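Local coordinates for protein afamin (Homo sapiens, PDB 6FAK) that carries hydrophobic molecules in body fluids, binding vitamin E and keeping lipidated Wnt proteins soluble and active, at residues I229-L234 with F333-S338; G402-K407 with E521-T526. All blocks are in the same frame, centred on the assembly; numbering follows the deposited sequence.

Contact 1. Residues I229-L234 with F333-S338; sequences IEFKEL and FTFEYS
Next to F335, whose ring meets I229, F231 and L234, the carbonyl oxygen of T334 is gripped twice: S338 OG donates at 2.7 Å and S338 N at 2.8 Å, from opposite faces of the carbonyl plane. A serine suits this buried position because its hydroxyl finds an acceptor one turn back. The contact sets the capped start of helix 231-250 on helix 326-339 in the second domain of the all-helical albumin fold. E230 is the N-cap; its side chain reaches over the first turn of the helix, and OE1 accepts from K232 N at 3.0 Å, almost straight at 172°. With CG anti to its backbone N (chi1 164°), F335 sends its ring across to the other helix, a phenyl being both long and apolar enough to reach it. F231 CA lies over one face, and the F231 ring sits obliquely, its plane at 48°, with F231 CD1 3.7 Å from F335 CD2. K332 adds a cation-pi contact to F231. Branched I229 and L234 add aliphatic contacts, I229 CG2 lying 3.9 Å from F335 CE1 and L234 also touching L222 on helix 216-225. At the ring's edge, near its plane, I229 O comes to 3.4 Å from F335 CZ.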
loop_
_atom_site.group_PDB
_atom_site.type_symbol
_atom_site.label_atom_id
_atom_site.label_comp_id
_atom_site.label_asym_id
_atom_site.label_seq_id
_atom_site.Cartn_x
_atom_site.Cartn_y
_atom_site.Cartn_z
ATOM N N ILE A 229 -21.010 -15.112 -8.706
ATOM C CA ILE A 229 -21.014 -15.890 -7.461
ATOM C C ILE A 229 -22.334 -15.773 -6.702
ATOM O O ILE A 229 -22.950 -14.711 -6.727
ATOM C CB ILE A 229 -19.834 -15.424 -6.555
ATOM C CG1 ILE A 229 -19.537 -16.414 -5.433
ATOM C CG2 ILE A 229 -20.093 -14.019 -5.974
ATOM C CD1 ILE A 229 -18.303 -15.983 -4.644
ATOM N N GLU A 230 -22.772 -16.836 -6.017
ATOM C CA GLU A 230 -23.954 -16.774 -5.089
ATOM C C GLU A 230 -23.604 -16.139 -3.772
ATOM O O GLU A 230 -22.489 -16.340 -3.260
ATOM C CB GLU A 230 -24.599 -18.155 -4.829
ATOM C CG GLU A 230 -24.595 -18.723 -3.379
ATOM C CD GLU A 230 -25.972 -18.869 -2.671
ATOM O OE1 GLU A 230 -26.576 -17.836 -2.192
ATOM O OE2 GLU A 230 -26.416 -20.058 -2.497
ATOM N N PHE A 231 -24.578 -15.447 -3.174
ATOM C CA PHE A 231 -24.349 -14.704 -1.937
ATOM C C PHE A 231 -23.731 -15.575 -0.825
ATOM O O PHE A 231 -22.740 -15.202 -0.218
ATOM C CB PHE A 231 -25.624 -13.990 -1.493
ATOM C CG PHE A 231 -25.450 -13.141 -0.262
ATOM C CD1 PHE A 231 -24.623 -12.035 -0.286
ATOM C CD2 PHE A 231 -26.116 -13.438 0.912
ATOM C CE1 PHE A 231 -24.448 -11.256 0.839
ATOM C CE2 PHE A 231 -25.955 -12.652 2.035
ATOM C CZ PHE A 231 -25.113 -11.559 1.995
ATOM N N LYS A 232 -24.314 -16.734 -0.565
ATOM C CA LYS A 232 -23.816 -17.599 0.482
ATOM C C LYS A 232 -22.359 -18.013 0.266
ATOM O O LYS A 232 -21.575 -18.039 1.217
ATOM C CB LYS A 232 -24.727 -18.825 0.670
ATOM C CG LYS A 232 -25.982 -18.469 1.391
ATOM C CD LYS A 232 -26.924 -19.671 1.572
ATOM C CE LYS A 232 -26.406 -20.857 2.410
ATOM N NZ LYS A 232 -26.283 -20.617 3.869
ATOM N N GLU A 233 -21.997 -18.360 -0.974
ATOM C CA GLU A 233 -20.629 -18.731 -1.320
ATOM C C GLU A 233 -19.666 -17.514 -1.162
ATOM O O GLU A 233 -18.585 -17.687 -0.655
ATOM C CB GLU A 233 -20.545 -19.262 -2.745
ATOM C CG GLU A 233 -19.234 -19.925 -3.083
ATOM C CD GLU A 233 -18.959 -21.151 -2.208
ATOM O OE1 GLU A 233 -19.752 -22.124 -2.259
ATOM O OE2 GLU A 233 -17.954 -21.137 -1.463
ATOM N N LEU A 234 -20.094 -16.336 -1.598
ATOM C CA LEU A 234 -19.360 -15.078 -1.370
ATOM C C LEU A 234 -19.092 -14.815 0.126
ATOM O O LEU A 234 -17.949 -14.505 0.543
ATOM C CB LEU A 234 -20.136 -13.932 -2.015
ATOM C CG LEU A 234 -19.657 -12.474 -2.062
ATOM C CD1 LEU A 234 -19.918 -11.750 -0.801
ATOM C CD2 LEU A 234 -18.196 -12.410 -2.395
ATOM N N PHE A 333 -26.743 -5.913 0.275
ATOM C CA PHE A 333 -26.765 -4.674 -0.517
ATOM C C PHE A 333 -25.401 -4.421 -1.193
ATOM O O PHE A 333 -25.333 -4.166 -2.389
ATOM C CB PHE A 333 -27.153 -3.453 0.328
ATOM C CG PHE A 333 -27.032 -2.170 -0.442
ATOM C CD1 PHE A 333 -27.987 -1.825 -1.387
ATOM C CD2 PHE A 333 -25.899 -1.343 -0.273
ATOM C CE1 PHE A 333 -27.845 -0.655 -2.126
ATOM C CE2 PHE A 333 -25.764 -0.174 -0.987
ATOM C CZ PHE A 333 -26.722 0.181 -1.920
ATOM N N THR A 334 -24.331 -4.591 -0.433
ATOM C CA THR A 334 -23.004 -4.325 -0.927
ATOM C C THR A 334 -22.689 -5.310 -2.110
ATOM O O THR A 334 -22.238 -4.901 -3.170
ATOM C CB THR A 334 -21.954 -4.421 0.197
ATOM O OG1 THR A 334 -22.282 -3.556 1.313
ATOM C CG2 THR A 334 -20.576 -4.102 -0.380
ATOM N N PHE A 335 -23.009 -6.591 -1.892
ATOM C CA PHE A 335 -22.913 -7.648 -2.918
ATOM C C PHE A 335 -23.661 -7.269 -4.202
ATOM O O PHE A 335 -23.081 -7.240 -5.306
ATOM C CB PHE A 335 -23.409 -8.962 -2.335
ATOM C CG PHE A 335 -23.714 -10.014 -3.340
ATOM C CD1 PHE A 335 -22.689 -10.625 -4.059
ATOM C CD2 PHE A 335 -25.031 -10.426 -3.556
ATOM C CE1 PHE A 335 -22.995 -11.645 -4.977
ATOM C CE2 PHE A 335 -25.331 -11.428 -4.466
ATOM C CZ PHE A 335 -24.317 -12.039 -5.186
ATOM N N GLU A 336 -24.945 -6.995 -4.053
ATOM C CA GLU A 336 -25.801 -6.725 -5.221
ATOM C C GLU A 336 -25.380 -5.430 -5.945
ATOM O O GLU A 336 -25.304 -5.418 -7.204
ATOM C CB GLU A 336 -27.273 -6.646 -4.816
ATOM C CG GLU A 336 -27.894 -7.970 -4.361
ATOM C CD GLU A 336 -27.920 -9.067 -5.448
ATOM O OE1 GLU A 336 -27.709 -8.781 -6.624
ATOM O OE2 GLU A 336 -28.149 -10.254 -5.127
ATOM N N TYR A 337 -25.093 -4.368 -5.175
ATOM C CA TYR A 337 -24.717 -3.077 -5.765
ATOM C C TYR A 337 -23.320 -3.149 -6.413
ATOM O O TYR A 337 -23.124 -2.667 -7.557
ATOM C CB TYR A 337 -24.795 -1.925 -4.728
ATOM C CG TYR A 337 -24.879 -0.564 -5.378
ATOM C CD1 TYR A 337 -23.743 0.097 -5.795
ATOM C CD2 TYR A 337 -26.136 0.024 -5.671
ATOM C CE1 TYR A 337 -23.812 1.308 -6.464
ATOM C CE2 TYR A 337 -26.216 1.274 -6.335
ATOM C CZ TYR A 337 -25.035 1.917 -6.694
ATOM O OH TYR A 337 -25.049 3.128 -7.366
ATOM N N SER A 338 -22.355 -3.759 -5.725
ATOM C CA SER A 338 -20.983 -3.896 -6.266
ATOM C C SER A 338 -20.896 -4.729 -7.550
ATOM O O SER A 338 -20.234 -4.327 -8.505
ATOM C CB SER A 338 -20.022 -4.452 -5.230
ATOM O OG SER A 338 -20.027 -3.632 -4.067
#

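Contact 2. Residues G402-K407 with E521-T526; sequences GKDGLK and ELQRKT
D404 and Q523 hold the closest backbone approach, their CA atoms 8.8 Å apart, so helix 376-417 and the first turn and a half of helix 521-536 stand far enough apart that polar side chains, chiefly the long Q523 and K407, make the contact. Both helices belong to the third domain of the albumin fold. The first is kinked here, where the N atoms of K403 and D404 lack bonds to the preceding turn, and G402 tolerates the positive phi of 74° at that point. D404 and K407 stand one turn apart with their CB atoms turned toward the other helix, and Q523 reaches in to meet both. Its CG runs anti to the backbone N and the chain then bends (chi2 58°), bringing the amide over to the acid and the amine. D404, short and crossing Q523 obliquely, sets its carboxylate at 48° to the amide plane, with D404 OD1 3.3 Å from Q523 OE1. K407 slides past Q523 in the opposite direction; bends at chi3 and chi4 draw its end back, leaving K407 NZ 3.0 Å from Q523 NE2. The amide is probably modelled the wrong way round, since its oxygen faces the carboxylate and its nitrogen the ammonium. The firm partner of the K407 ammonium is D527, with which it forms a salt bridge. On other sides, K403 pairs with E431 and R524 with E424, both on helix 423-440. Turned over, the amide might offer N-H to D404 and oxygen to K407, which would suit a glutamine here; the chemistry implies a polar joint, the lysine's charge probably balanced chiefly by D527, with D404 close by.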
loop_
_atom_site.group_PDB
_atom_site.type_symbol
_atom_site.label_atom_id
_atom_site.label_comp_id
_atom_site.label_asym_id
_atom_site.label_seq_id
_atom_site.Cartn_x
_atom_site.Cartn_y
_atom_site.Cartn_z
ATOM N N GLY A 402 0.981 17.764 -17.571
ATOM C CA GLY A 402 1.870 16.602 -17.520
ATOM C C GLY A 402 2.127 16.114 -16.120
ATOM O O GLY A 402 1.651 16.701 -15.145
ATOM N N LYS A 403 2.866 15.034 -16.009
ATOM C CA LYS A 403 3.082 14.351 -14.744
ATOM C C LYS A 403 3.799 15.217 -13.668
ATOM O O LYS A 403 3.328 15.359 -12.514
ATOM C CB LYS A 403 3.866 13.082 -15.001
ATOM C CG LYS A 403 4.241 12.329 -13.757
ATOM C CD LYS A 403 5.349 11.317 -13.999
ATOM C CE LYS A 403 5.513 10.435 -12.763
ATOM N NZ LYS A 403 6.905 10.428 -12.259
ATOM N N ASP A 404 4.929 15.779 -14.079
ATOM C CA ASP A 404 5.762 16.604 -13.229
ATOM C C ASP A 404 5.028 17.863 -12.753
ATOM O O ASP A 404 5.031 18.173 -11.549
ATOM C CB ASP A 404 7.037 17.011 -13.973
ATOM C CG ASP A 404 7.979 15.858 -14.246
ATOM O OD1 ASP A 404 7.842 14.775 -13.700
ATOM O OD2 ASP A 404 8.945 16.085 -14.980
ATOM N N GLY A 405 4.374 18.549 -13.683
ATOM C CA GLY A 405 3.605 19.775 -13.380
ATOM C C GLY A 405 2.473 19.558 -12.387
ATOM O O GLY A 405 2.278 20.349 -11.460
ATOM N N LEU A 406 1.740 18.464 -12.558
ATOM C CA LEU A 406 0.706 18.108 -11.619
ATOM C C LEU A 406 1.311 17.720 -10.277
ATOM O O LEU A 406 0.742 18.050 -9.265
ATOM C CB LEU A 406 -0.165 16.924 -12.115
ATOM C CG LEU A 406 -1.414 16.620 -11.256
ATOM C CD1 LEU A 406 -2.300 17.829 -10.970
ATOM C CD2 LEU A 406 -2.247 15.515 -11.883
ATOM N N LYS A 407 2.420 16.976 -10.297
ATOM C CA LYS A 407 3.110 16.556 -9.076
ATOM C C LYS A 407 3.472 17.772 -8.200
ATOM O O LYS A 407 3.222 17.744 -6.993
ATOM C CB LYS A 407 4.338 15.712 -9.387
ATOM C CG LYS A 407 5.052 15.163 -8.163
ATOM C CD LYS A 407 6.119 14.117 -8.441
ATOM C CE LYS A 407 7.115 14.447 -9.557
ATOM N NZ LYS A 407 7.592 15.850 -9.635
ATOM N N GLU A 521 16.466 9.970 -9.305
ATOM C CA GLU A 521 17.279 10.677 -8.300
ATOM C C GLU A 521 17.325 12.213 -8.539
ATOM O O GLU A 521 17.267 12.993 -7.586
ATOM C CB GLU A 521 18.690 10.052 -8.172
ATOM C CG GLU A 521 19.735 10.464 -9.210
ATOM C CD GLU A 521 19.546 9.837 -10.587
ATOM O OE1 GLU A 521 18.400 9.745 -11.084
ATOM O OE2 GLU A 521 20.572 9.442 -11.186
ATOM N N LEU A 522 17.398 12.638 -9.798
ATOM C CA LEU A 522 17.305 14.066 -10.131
ATOM C C LEU A 522 15.876 14.585 -9.999
ATOM O O LEU A 522 15.659 15.753 -9.650
ATOM C CB LEU A 522 17.814 14.336 -11.547
ATOM C CG LEU A 522 18.254 15.763 -11.916
ATOM C CD1 LEU A 522 19.193 15.662 -13.115
ATOM C CD2 LEU A 522 17.100 16.722 -12.214
ATOM N N GLN A 523 14.906 13.738 -10.324
ATOM C CA GLN A 523 13.522 14.068 -10.064
ATOM C C GLN A 523 13.312 14.260 -8.541
ATOM O O GLN A 523 12.666 15.214 -8.127
ATOM C CB GLN A 523 12.575 12.987 -10.612
ATOM C CG GLN A 523 11.093 13.351 -10.521
ATOM C CD GLN A 523 10.778 14.640 -11.273
ATOM O OE1 GLN A 523 10.872 14.675 -12.502
ATOM N NE2 GLN A 523 10.449 15.724 -10.533
ATOM N N ARG A 524 13.853 13.339 -7.739
ATOM C CA ARG A 524 13.663 13.350 -6.296
ATOM C C ARG A 524 14.293 14.596 -5.641
ATOM O O ARG A 524 13.702 15.183 -4.742
ATOM C CB ARG A 524 14.145 12.039 -5.636
ATOM C CG ARG A 524 13.626 11.866 -4.206
ATOM C CD ARG A 524 13.605 10.422 -3.697
ATOM N NE ARG A 524 12.285 9.808 -3.848
ATOM C CZ ARG A 524 11.345 9.651 -2.898
ATOM N NH1 ARG A 524 11.547 10.071 -1.629
ATOM N NH2 ARG A 524 10.186 9.084 -3.212
ATOM N N LYS A 525 15.445 15.015 -6.134
ATOM C CA LYS A 525 16.112 16.252 -5.698
ATOM C C LYS A 525 15.311 17.514 -5.941
ATOM O O LYS A 525 15.242 18.407 -5.078
ATOM C CB LYS A 525 17.478 16.384 -6.386
ATOM C CG LYS A 525 18.005 17.809 -6.657
ATOM C CD LYS A 525 18.467 18.559 -5.392
ATOM C CE LYS A 525 18.352 20.092 -5.501
ATOM N NZ LYS A 525 18.853 20.818 -4.289
ATOM N N THR A 526 14.762 17.630 -7.140
ATOM C CA THR A 526 13.831 18.716 -7.459
ATOM C C THR A 526 12.598 18.719 -6.522
ATOM O O THR A 526 12.177 19.779 -6.035
ATOM C CB THR A 526 13.385 18.589 -8.912
ATOM O OG1 THR A 526 14.547 18.742 -9.734
ATOM C CG2 THR A 526 12.314 19.654 -9.302
#

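In the fold
Contacts 1 and 2 lie on opposite sides of the chain's centre, with their own centres about 42 Å apart and their nearest atoms about 26 Å apart, so neither touches the other. They follow in series along the chain: contact 1 closes within the second albumin domain before contact 2 opens in the third. Each joins helices distant in sequence, one through an aromatic side chain and the other through polar ones. Only 229-234 falls in the region, residues 194-298, of the pocket for hydrophobic ligands, which may take the lipid of Wnt proteins. A bound PEG, probably from crystallisation, lies about 4 Å from the side chain of E230.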